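6-phosphogluconate dehydrogenase NAD-binding (Dyadobacter fermentans, PDB 4GBJ) probably works as an NAD- or NADP-dependent oxidoreductase of the 6-phosphogluconate dehydrogenase type, with a Rossmann-type dinucleotide-binding domain. Local coordinates at residues K7-G12 with D57-G62; E85-D90 with Y114-V119. All coordinates share one frame; numbering follows the deposited sequence.

Interaction 1: K7-G12 with D57-G62; sequences KIAFLG and DAITPG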
loop_
_atom_site.group_PDB
_atom_site.type_symbol
_atom_site.label_atom_id
_atom_site.label_comp_id
_atom_site.label_asym_id
_atom_site.label_seq_id
_atom_site.Cartn_x
_atom_site.Cartn_y
_atom_site.Cartn_z
ATOM N N LYS B 7 -22.685 33.387 11.993
ATOM C CA LYS B 7 -21.292 33.792 11.791
ATOM C C LYS B 7 -20.658 32.964 10.656
ATOM O O LYS B 7 -20.380 33.538 9.600
ATOM C CB LYS B 7 -20.488 33.638 13.098
ATOM C CG LYS B 7 -18.976 33.790 12.983
ATOM C CD LYS B 7 -18.272 32.907 14.018
ATOM C CE LYS B 7 -16.814 33.254 14.185
ATOM N NZ LYS B 7 -16.623 34.398 15.126
ATOM N N ILE B 8 -20.370 31.653 10.892
ATOM C CA ILE B 8 -19.726 30.791 9.882
ATOM C C ILE B 8 -20.788 30.180 8.965
ATOM O O ILE B 8 -21.716 29.525 9.462
ATOM C CB ILE B 8 -18.836 29.680 10.550
ATOM C CG1 ILE B 8 -17.557 30.300 11.154
ATOM C CG2 ILE B 8 -18.407 28.584 9.514
ATOM C CD1 ILE B 8 -16.864 29.413 12.100
ATOM N N ALA B 9 -20.679 30.382 7.638
ATOM C CA ALA B 9 -21.633 29.717 6.725
ATOM C C ALA B 9 -21.128 28.299 6.423
ATOM O O ALA B 9 -19.932 28.088 6.291
ATOM C CB ALA B 9 -21.821 30.504 5.440
ATOM N N PHE B 10 -22.027 27.340 6.347
ATOM C CA PHE B 10 -21.690 25.947 6.110
ATOM C C PHE B 10 -22.627 25.394 5.068
ATOM O O PHE B 10 -23.799 25.162 5.341
ATOM C CB PHE B 10 -21.778 25.140 7.417
ATOM C CG PHE B 10 -20.887 23.932 7.409
ATOM C CD1 PHE B 10 -19.672 23.945 8.073
ATOM C CD2 PHE B 10 -21.260 22.782 6.731
ATOM C CE1 PHE B 10 -18.848 22.819 8.072
ATOM C CE2 PHE B 10 -20.429 21.656 6.723
ATOM C CZ PHE B 10 -19.234 21.676 7.401
ATOM N N LEU B 11 -22.108 25.161 3.881
ATOM C CA LEU B 11 -22.883 24.712 2.732
ATOM C C LEU B 11 -22.580 23.251 2.365
ATOM O O LEU B 11 -21.453 22.935 2.024
ATOM C CB LEU B 11 -22.567 25.632 1.557
ATOM C CG LEU B 11 -22.695 27.142 1.821
ATOM C CD1 LEU B 11 -22.349 27.930 0.579
ATOM C CD2 LEU B 11 -24.096 27.509 2.235
ATOM N N GLY B 12 -23.590 22.386 2.422
ATOM C CA GLY B 12 -23.445 20.974 2.091
ATOM C C GLY B 12 -23.314 20.158 3.357
ATOM O O GLY B 12 -22.285 20.232 4.029
ATOM N N ASP B 57 -28.148 33.527 1.233
ATOM C CA ASP B 57 -28.653 34.098 2.484
ATOM C C ASP B 57 -27.780 33.701 3.683
ATOM O O ASP B 57 -27.867 34.332 4.728
ATOM C CB ASP B 57 -30.099 33.640 2.728
ATOM C CG ASP B 57 -31.118 34.034 1.659
ATOM O OD1 ASP B 57 -30.915 35.090 0.992
ATOM O OD2 ASP B 57 -32.159 33.331 1.540
ATOM N N ALA B 58 -26.950 32.654 3.537
ATOM C CA ALA B 58 -26.042 32.142 4.566
ATOM C C ALA B 58 -24.714 32.941 4.616
ATOM O O ALA B 58 -24.034 32.933 5.643
ATOM C CB ALA B 58 -25.730 30.676 4.269
ATOM N N ILE B 59 -24.356 33.611 3.507
ATOM C CA ILE B 59 -23.071 34.310 3.353
ATOM C C ILE B 59 -23.057 35.671 4.010
ATOM O O ILE B 59 -23.986 36.437 3.846
ATOM C CB ILE B 59 -22.688 34.464 1.845
ATOM C CG1 ILE B 59 -22.672 33.097 1.139
ATOM C CG2 ILE B 59 -21.324 35.139 1.698
ATOM C CD1 ILE B 59 -21.650 32.147 1.643
ATOM N N THR B 60 -21.967 35.968 4.724
ATOM C CA THR B 60 -21.715 37.254 5.354
ATOM C C THR B 60 -20.538 37.913 4.629
ATOM O O THR B 60 -19.459 37.317 4.620
ATOM C CB THR B 60 -21.375 37.077 6.862
ATOM O OG1 THR B 60 -22.491 36.512 7.539
ATOM C CG2 THR B 60 -21.026 38.406 7.547
ATOM N N PRO B 61 -20.675 39.149 4.106
ATOM C CA PRO B 61 -19.506 39.838 3.519
ATOM C C PRO B 61 -18.303 39.812 4.473
ATOM O O PRO B 61 -18.480 40.067 5.653
ATOM C CB PRO B 61 -20.024 41.270 3.327
ATOM C CG PRO B 61 -21.458 41.097 3.126
ATOM C CD PRO B 61 -21.879 39.996 4.019
ATOM N N GLY B 62 -17.147 39.359 4.005
ATOM C CA GLY B 62 -15.958 39.299 4.849
ATOM C C GLY B 62 -15.909 38.162 5.862
ATOM O O GLY B 62 -14.919 38.048 6.579
HETATM O O HOH W 1 -22.550 34.091 7.710
#
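Ala9 CB stands over one face of the flat peptide group that joins Ala58 to Ile59, almost directly above Ala58 O at 3.3 Å. A water lies slightly to the other side of that group's plane and donates to the same oxygen. The carbon over the face belongs to the first strand of a Rossmann-type fold, 8-11, and the peptide to the loop that leads into strand 64-67, its parallel neighbour in the sheet.

The strand's alternation sets the pattern. Ala9 and Leu11 point at the loop, while Phe10 goes the other way and packs on Ile20 and Leu24 of helix 17-26. Beyond the carbonyl, Ala58 CB touches both strand side chains, Ala9 CB and Leu11 CD2, each at 4.1 Å. Leu11 divides its branches: CD2 goes to Ala58, and CD1 meets the tip of Ile59 more loosely, at 4.4 Å. Ile59 bends to get there. Its second torsion, chi2 -64°, turns CD1 in over the strand, to 4.1 Å from Ala9 CB. Val65 of strand 64-67 lies against Ala9, Leu11 and Ile59 alike, so Val65 joins strand and loop in one small patch of aliphatic side chains. The strand then runs into Gly12, which fits the first glycine of a GxGxxG dinucleotide-binding pattern.

The polar part is at the start of the strand, where water takes the place of direct bonds. Lys7 O stays 4.2 Å from Thr60 OG1, too far to bond. The water bridges the two backbones by donating to Ala58 O at 2.8 Å and to Lys7 O at 2.9 Å. Thr60 OG1 also faces this water, though their modelled separation is doubtfully short.

Interaction 2: E85-D90 with Y114-V119; sequences EKLGKD and YGAHYV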
loop_
_atom_site.group_PDB
_atom_site.type_symbol
_atom_site.label_atom_id
_atom_site.label_comp_id
_atom_site.label_asym_id
_atom_site.label_seq_id
_atom_site.Cartn_x
_atom_site.Cartn_y
_atom_site.Cartn_z
ATOM N N GLU B 85 -19.232 37.275 -4.895
ATOM C CA GLU B 85 -19.256 38.725 -4.732
ATOM C C GLU B 85 -19.859 39.107 -3.372
ATOM O O GLU B 85 -19.347 40.031 -2.723
ATOM C CB GLU B 85 -20.044 39.373 -5.852
ATOM C CG GLU B 85 -20.172 40.867 -5.628
ATOM C CD GLU B 85 -20.699 41.683 -6.791
ATOM O OE1 GLU B 85 -21.491 41.156 -7.606
ATOM O OE2 GLU B 85 -20.355 42.881 -6.843
ATOM N N LYS B 86 -20.909 38.392 -2.916
ATOM C CA LYS B 86 -21.455 38.703 -1.600
ATOM C C LYS B 86 -20.403 38.362 -0.531
ATOM O O LYS B 86 -20.162 39.176 0.328
ATOM C CB LYS B 86 -22.752 37.972 -1.348
ATOM C CG LYS B 86 -23.453 38.476 -0.109
ATOM C CD LYS B 86 -24.772 37.820 0.041
ATOM C CE LYS B 86 -25.488 38.299 1.264
ATOM N NZ LYS B 86 -26.752 37.557 1.454
ATOM N N LEU B 87 -19.741 37.205 -0.621
ATOM C CA LEU B 87 -18.624 36.820 0.293
ATOM C C LEU B 87 -17.582 37.971 0.376
ATOM O O LEU B 87 -17.125 38.306 1.456
ATOM C CB LEU B 87 -17.967 35.528 -0.190
ATOM C CG LEU B 87 -16.846 34.989 0.674
ATOM C CD1 LEU B 87 -17.308 34.768 2.118
ATOM C CD2 LEU B 87 -16.282 33.731 0.074
ATOM N N GLY B 88 -17.253 38.551 -0.769
ATOM C CA GLY B 88 -16.520 39.808 -0.894
ATOM C C GLY B 88 -15.180 39.949 -0.208
ATOM O O GLY B 88 -14.508 38.961 0.084
ATOM N N LYS B 89 -14.791 41.206 0.039
ATOM C CA LYS B 89 -13.487 41.582 0.587
ATOM C C LYS B 89 -13.194 40.915 1.918
ATOM O O LYS B 89 -14.003 40.981 2.834
ATOM C CB LYS B 89 -13.369 43.096 0.755
ATOM C CG LYS B 89 -11.936 43.539 1.025
ATOM C CD LYS B 89 -11.808 45.041 1.218
ATOM C CE LYS B 89 -10.625 45.425 2.078
ATOM N NZ LYS B 89 -9.325 45.048 1.461
ATOM N N ASP B 90 -12.026 40.253 1.995
ATOM C CA ASP B 90 -11.522 39.535 3.168
ATOM C C ASP B 90 -12.359 38.274 3.513
ATOM O O ASP B 90 -12.055 37.620 4.504
ATOM C CB ASP B 90 -11.419 40.467 4.405
ATOM C CG ASP B 90 -10.542 41.680 4.169
ATOM O OD1 ASP B 90 -9.565 41.559 3.396
ATOM O OD2 ASP B 90 -10.809 42.751 4.798
ATOM N N TYR B 114 -13.192 39.691 -6.258
ATOM C CA TYR B 114 -13.963 40.401 -5.224
ATOM C C TYR B 114 -13.195 40.581 -3.901
ATOM O O TYR B 114 -13.803 40.970 -2.912
ATOM C CB TYR B 114 -15.251 39.598 -4.974
ATOM C CG TYR B 114 -16.045 39.498 -6.254
ATOM C CD1 TYR B 114 -16.588 40.635 -6.845
ATOM C CD2 TYR B 114 -16.133 38.301 -6.950
ATOM C CE1 TYR B 114 -17.173 40.586 -8.102
ATOM C CE2 TYR B 114 -16.817 38.217 -8.156
ATOM C CZ TYR B 114 -17.313 39.370 -8.747
ATOM O OH TYR B 114 -17.959 39.343 -9.955
ATOM N N GLY B 115 -11.889 40.317 -3.880
ATOM C CA GLY B 115 -11.092 40.466 -2.661
ATOM C C GLY B 115 -11.296 39.344 -1.646
ATOM O O GLY B 115 -10.895 39.486 -0.492
ATOM N N ALA B 116 -11.914 38.225 -2.057
ATOM C CA ALA B 116 -12.148 37.058 -1.198
ATOM C C ALA B 116 -11.027 36.035 -1.419
ATOM O O ALA B 116 -10.279 36.143 -2.395
ATOM C CB ALA B 116 -13.507 36.438 -1.508
ATOM N N HIS B 117 -10.929 35.025 -0.556
ATOM C CA HIS B 117 -9.872 34.025 -0.666
ATOM C C HIS B 117 -10.451 32.624 -0.673
ATOM O O HIS B 117 -11.222 32.255 0.208
ATOM C CB HIS B 117 -8.862 34.147 0.489
ATOM C CG HIS B 117 -8.339 35.530 0.716
ATOM N ND1 HIS B 117 -7.372 36.058 -0.093
ATOM C CD2 HIS B 117 -8.620 36.419 1.701
ATOM C CE1 HIS B 117 -7.098 37.258 0.392
ATOM N NE2 HIS B 117 -7.874 37.543 1.436
ATOM N N TYR B 118 -10.014 31.830 -1.637
ATOM C CA TYR B 118 -10.373 30.440 -1.741
ATOM C C TYR B 118 -9.291 29.591 -1.115
ATOM O O TYR B 118 -8.134 29.730 -1.477
ATOM C CB TYR B 118 -10.551 30.064 -3.200
ATOM C CG TYR B 118 -10.937 28.621 -3.409
ATOM C CD1 TYR B 118 -12.265 28.258 -3.589
ATOM C CD2 TYR B 118 -9.966 27.632 -3.546
ATOM C CE1 TYR B 118 -12.615 26.968 -3.943
ATOM C CE2 TYR B 118 -10.319 26.307 -3.789
ATOM C CZ TYR B 118 -11.646 25.982 -3.995
ATOM O OH TYR B 118 -12.028 24.693 -4.244
ATOM N N VAL B 119 -9.656 28.748 -0.171
ATOM C CA VAL B 119 -8.709 27.793 0.443
ATOM C C VAL B 119 -9.106 26.377 0.056
ATOM O O VAL B 119 -10.207 25.956 0.394
ATOM C CB VAL B 119 -8.661 27.957 1.962
ATOM C CG1 VAL B 119 -7.863 26.826 2.614
ATOM C CG2 VAL B 119 -8.044 29.306 2.314
#
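A Schellman motif ends helix 101-113, with Gly115 as its C-prime residue, and this turn packs on the last turn of helix 81-87 and the Gly88-Asp90 link that follows it. Helix 101-113 is the crossover of a beta-alpha-beta unit between the parallel strands 92-95 and 117-124 of the Rossmann-type domain.

The main side-chain contact is a CH-pi one. Glu85 CB sits over the centre of the Tyr114 ring, 3.8 Å from the centroid and 9° off its normal. CG of Glu85 is anti to the backbone N (chi1 175°), which carries it out over Tyr114 CD1 at 3.8 Å. The carboxylate follows past CE1, its plane turned 26° from that of the ring. On the backbone side, Glu85 CA presses on Tyr114 CG at 3.6 Å. Met81 and Val84 of the same helix touch the tyrosine too. An alanine at Tyr114 would probably leave the aliphatic part of Glu85 without its aromatic cover and open a gap beside the helix.

Past the ring, along both chains, the two backbones come close. A single hydrogen bond joins them, Asp90 N to Gly115 O at 2.8 Å, with the donor well above the carbonyl plane. Lys89 CA adds a CA-H contact to that oxygen, whereas Lys89 N and Tyr114 O are near but badly angled for a bond. A CB on Gly115 would come tight against Lys89 CA, and one on Gly88 would be crowded by Glu85 O; the positive phi of both residues favours glycine in any case.

Further in, Leu87, which also rests on His111 and Ile59, reaches Ala116 CB with its CD2 at 4.2 Å. The same Ala116 CB has Gly88 O as a nearer neighbour, at 3.1 Å.

How the interactions relate
Along the chain the two contacts come in series: interaction 1 closes at Gly62 before interaction 2 opens at Glu85, and strand 64-67 and helix 72-78 run between them. Their centres are 12 Å apart, and both reach the same sheet, one through strand 8-11 and the other through strand 117-124, with 64-67 and 92-95 between. They meet directly where the loop 57-62 passes the end of helix 81-87. Gly62 N probably bonds to Leu87 O at 2.8 Å, and Ile59 CG2 packs on Leu87 CA. Loop and helix end thus join directly within the probable dinucleotide-binding domain, away from the predicted catalytic Lys174.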